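Local coordinates for protein putative mandelate racemase (Bordetella bronchiseptica, PDB 3OZY) that is of unproven function but belongs to the mandelate racemase branch of the enolase superfamily, binds magnesium and m-xylarate, and probably acts on acid sugars, at residues M35-V40 against I365-V370. Residues are numbered along the deposited sequence; the frame is centred on the assembly and turned at random.
Sequences MILVEV and IDWDFV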
loop_
_atom_site.group_PDB
_atom_site.type_symbol
_atom_site.label_atom_id
_atom_site.label_comp_id
_atom_site.label_asym_id
_atom_site.label_seq_id
_atom_site.Cartn_x
_atom_site.Cartn_y
_atom_site.Cartn_z
ATOM N N MET A 35 9.950 -16.546 -4.679
ATOM C CA MET A 35 8.788 -16.573 -3.801
ATOM C C MET A 35 9.239 -16.646 -2.362
ATOM O O MET A 35 10.400 -16.957 -2.062
ATOM C CB MET A 35 7.912 -17.798 -4.086
ATOM C CG MET A 35 8.550 -19.120 -3.655
ATOM S SD MET A 35 7.537 -20.570 -4.009
ATOM C CE MET A 35 6.198 -20.312 -2.845
ATOM N N ILE A 36 8.307 -16.331 -1.473
ATOM C CA ILE A 36 8.389 -16.751 -0.086
ATOM C C ILE A 36 7.478 -17.952 0.099
ATOM O O ILE A 36 6.304 -17.912 -0.268
ATOM C CB ILE A 36 7.886 -15.646 0.863
ATOM C CG1 ILE A 36 8.873 -14.486 0.926
ATOM C CG2 ILE A 36 7.625 -16.218 2.260
ATOM C CD1 ILE A 36 10.176 -14.809 1.650
ATOM N N LEU A 37 8.020 -19.026 0.669
ATOM C CA LEU A 37 7.213 -20.143 1.124
ATOM C C LEU A 37 6.922 -19.923 2.602
ATOM O O LEU A 37 7.828 -19.999 3.435
ATOM C CB LEU A 37 7.952 -21.473 0.911
ATOM C CG LEU A 37 7.229 -22.715 1.433
ATOM C CD1 LEU A 37 5.926 -22.930 0.704
ATOM C CD2 LEU A 37 8.117 -23.957 1.308
ATOM N N VAL A 38 5.670 -19.604 2.917
ATOM C CA VAL A 38 5.261 -19.413 4.300
ATOM C C VAL A 38 5.031 -20.772 4.937
ATOM O O VAL A 38 4.476 -21.671 4.308
ATOM C CB VAL A 38 3.960 -18.588 4.383
ATOM C CG1 VAL A 38 3.512 -18.417 5.843
ATOM C CG2 VAL A 38 4.153 -17.231 3.709
ATOM N N GLU A 39 5.474 -20.914 6.184
ATOM C CA GLU A 39 5.249 -22.131 6.952
ATOM C C GLU A 39 4.733 -21.756 8.336
ATOM O O GLU A 39 5.429 -21.092 9.104
ATOM C CB GLU A 39 6.550 -22.935 7.057
ATOM C CG GLU A 39 6.384 -24.280 7.747
ATOM C CD GLU A 39 7.705 -24.997 7.978
ATOM O OE1 GLU A 39 8.746 -24.531 7.475
ATOM O OE2 GLU A 39 7.700 -26.033 8.670
ATOM N N VAL A 40 3.500 -22.148 8.642
ATOM C CA VAL A 40 2.933 -21.915 9.966
ATOM C C VAL A 40 2.925 -23.231 10.730
ATOM O O VAL A 40 2.331 -24.215 10.288
ATOM C CB VAL A 40 1.498 -21.353 9.880
ATOM C CG1 VAL A 40 0.870 -21.261 11.278
ATOM C CG2 VAL A 40 1.504 -19.990 9.192
ATOM N N ILE A 365 4.906 -30.564 -0.598
ATOM C CA ILE A 365 6.076 -29.743 -0.908
ATOM C C ILE A 365 7.328 -30.618 -0.978
ATOM O O ILE A 365 7.531 -31.492 -0.128
ATOM C CB ILE A 365 6.316 -28.667 0.173
ATOM C CG1 ILE A 365 5.170 -27.648 0.210
ATOM C CG2 ILE A 365 7.661 -27.975 -0.043
ATOM C CD1 ILE A 365 5.048 -26.806 -1.039
ATOM N N ASP A 366 8.171 -30.376 -1.978
ATOM C CA ASP A 366 9.478 -31.037 -2.045
ATOM C C ASP A 366 10.448 -30.204 -1.221
ATOM O O ASP A 366 10.995 -29.208 -1.699
ATOM C CB ASP A 366 9.962 -31.152 -3.493
ATOM C CG ASP A 366 11.297 -31.882 -3.619
ATOM O OD1 ASP A 366 12.042 -31.975 -2.621
ATOM O OD2 ASP A 366 11.608 -32.346 -4.734
ATOM N N TRP A 367 10.658 -30.614 0.025
ATOM C CA TRP A 367 11.488 -29.838 0.936
ATOM C C TRP A 367 12.973 -29.885 0.573
ATOM O O TRP A 367 13.735 -29.001 0.954
ATOM C CB TRP A 367 11.228 -30.245 2.389
ATOM C CG TRP A 367 9.854 -29.825 2.856
ATOM C CD1 TRP A 367 8.740 -30.608 2.937
ATOM C CD2 TRP A 367 9.454 -28.513 3.278
ATOM N NE1 TRP A 367 7.673 -29.868 3.396
ATOM C CE2 TRP A 367 8.085 -28.580 3.610
ATOM C CE3 TRP A 367 10.120 -27.289 3.405
ATOM C CZ2 TRP A 367 7.372 -27.474 4.068
ATOM C CZ3 TRP A 367 9.411 -26.191 3.864
ATOM C CH2 TRP A 367 8.050 -26.294 4.191
ATOM N N ASP A 368 13.378 -30.898 -0.188
ATOM C CA ASP A 368 14.743 -30.928 -0.696
ATOM C C ASP A 368 14.925 -29.817 -1.731
ATOM O O ASP A 368 15.941 -29.120 -1.739
ATOM C CB ASP A 368 15.080 -32.298 -1.294
ATOM C CG ASP A 368 15.096 -33.403 -0.251
ATOM O OD1 ASP A 368 15.407 -33.114 0.922
ATOM O OD2 ASP A 368 14.800 -34.560 -0.610
ATOM N N PHE A 369 13.933 -29.646 -2.602
ATOM C CA PHE A 369 13.965 -28.549 -3.558
ATOM C C PHE A 369 14.033 -27.209 -2.816
ATOM O O PHE A 369 14.843 -26.350 -3.151
ATOM C CB PHE A 369 12.757 -28.605 -4.500
ATOM C CG PHE A 369 12.635 -27.407 -5.394
ATOM C CD1 PHE A 369 13.235 -27.393 -6.640
ATOM C CD2 PHE A 369 11.932 -26.286 -4.976
ATOM C CE1 PHE A 369 13.133 -26.284 -7.458
ATOM C CE2 PHE A 369 11.835 -25.168 -5.792
ATOM C CZ PHE A 369 12.432 -25.172 -7.032
ATOM N N VAL A 370 13.195 -27.042 -1.795
ATOM C CA VAL A 370 13.201 -25.819 -0.997
ATOM C C VAL A 370 14.592 -25.537 -0.435
ATOM O O VAL A 370 15.132 -24.445 -0.593
ATOM C CB VAL A 370 12.169 -25.896 0.152
ATOM C CG1 VAL A 370 12.312 -24.707 1.094
ATOM C CG2 VAL A 370 10.752 -25.969 -0.421
#
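The short helix 367-372 lies over the middle strand, 32-42, of the three-stranded antiparallel sheet, its V370 CA 8.5 Å from L37 CA, and no hydrogen bond joins the two segments. L37 and E39, two residues apart, both turn toward I365-V370, while V38 points away, and its side chain touches I65 of helix 58-73. L37 holds CG anti to its backbone N (chi1 176°), and its CD2 methyl lies 3.6 Å from W367 CZ3, meeting the indole obliquely, and 3.7 Å from V370 CG2. I365 CG2 sits 3.7 Å above the W367 ring plane, over its centre, and 4.3 Å from L37 CD2. E39, fully extended, brings OE1 to 3.8 Å from W367 CH2, its carboxylate 47° from the ring plane; the acid's real partners are H11, hydrogen-bonded to OE1, and R41, salt-bridged to OE2. D366 caps the helix, its OD1 accepting from F369 N at 3.0 Å from above the carboxylate plane and more weakly from D368 N. The contact between helix 367-372 and the N-terminal domain's sheet is thus chiefly apolar, methyls against indole, whereas E39, probably kept ionised by R41, touches the ring without a hydrogen bond to it.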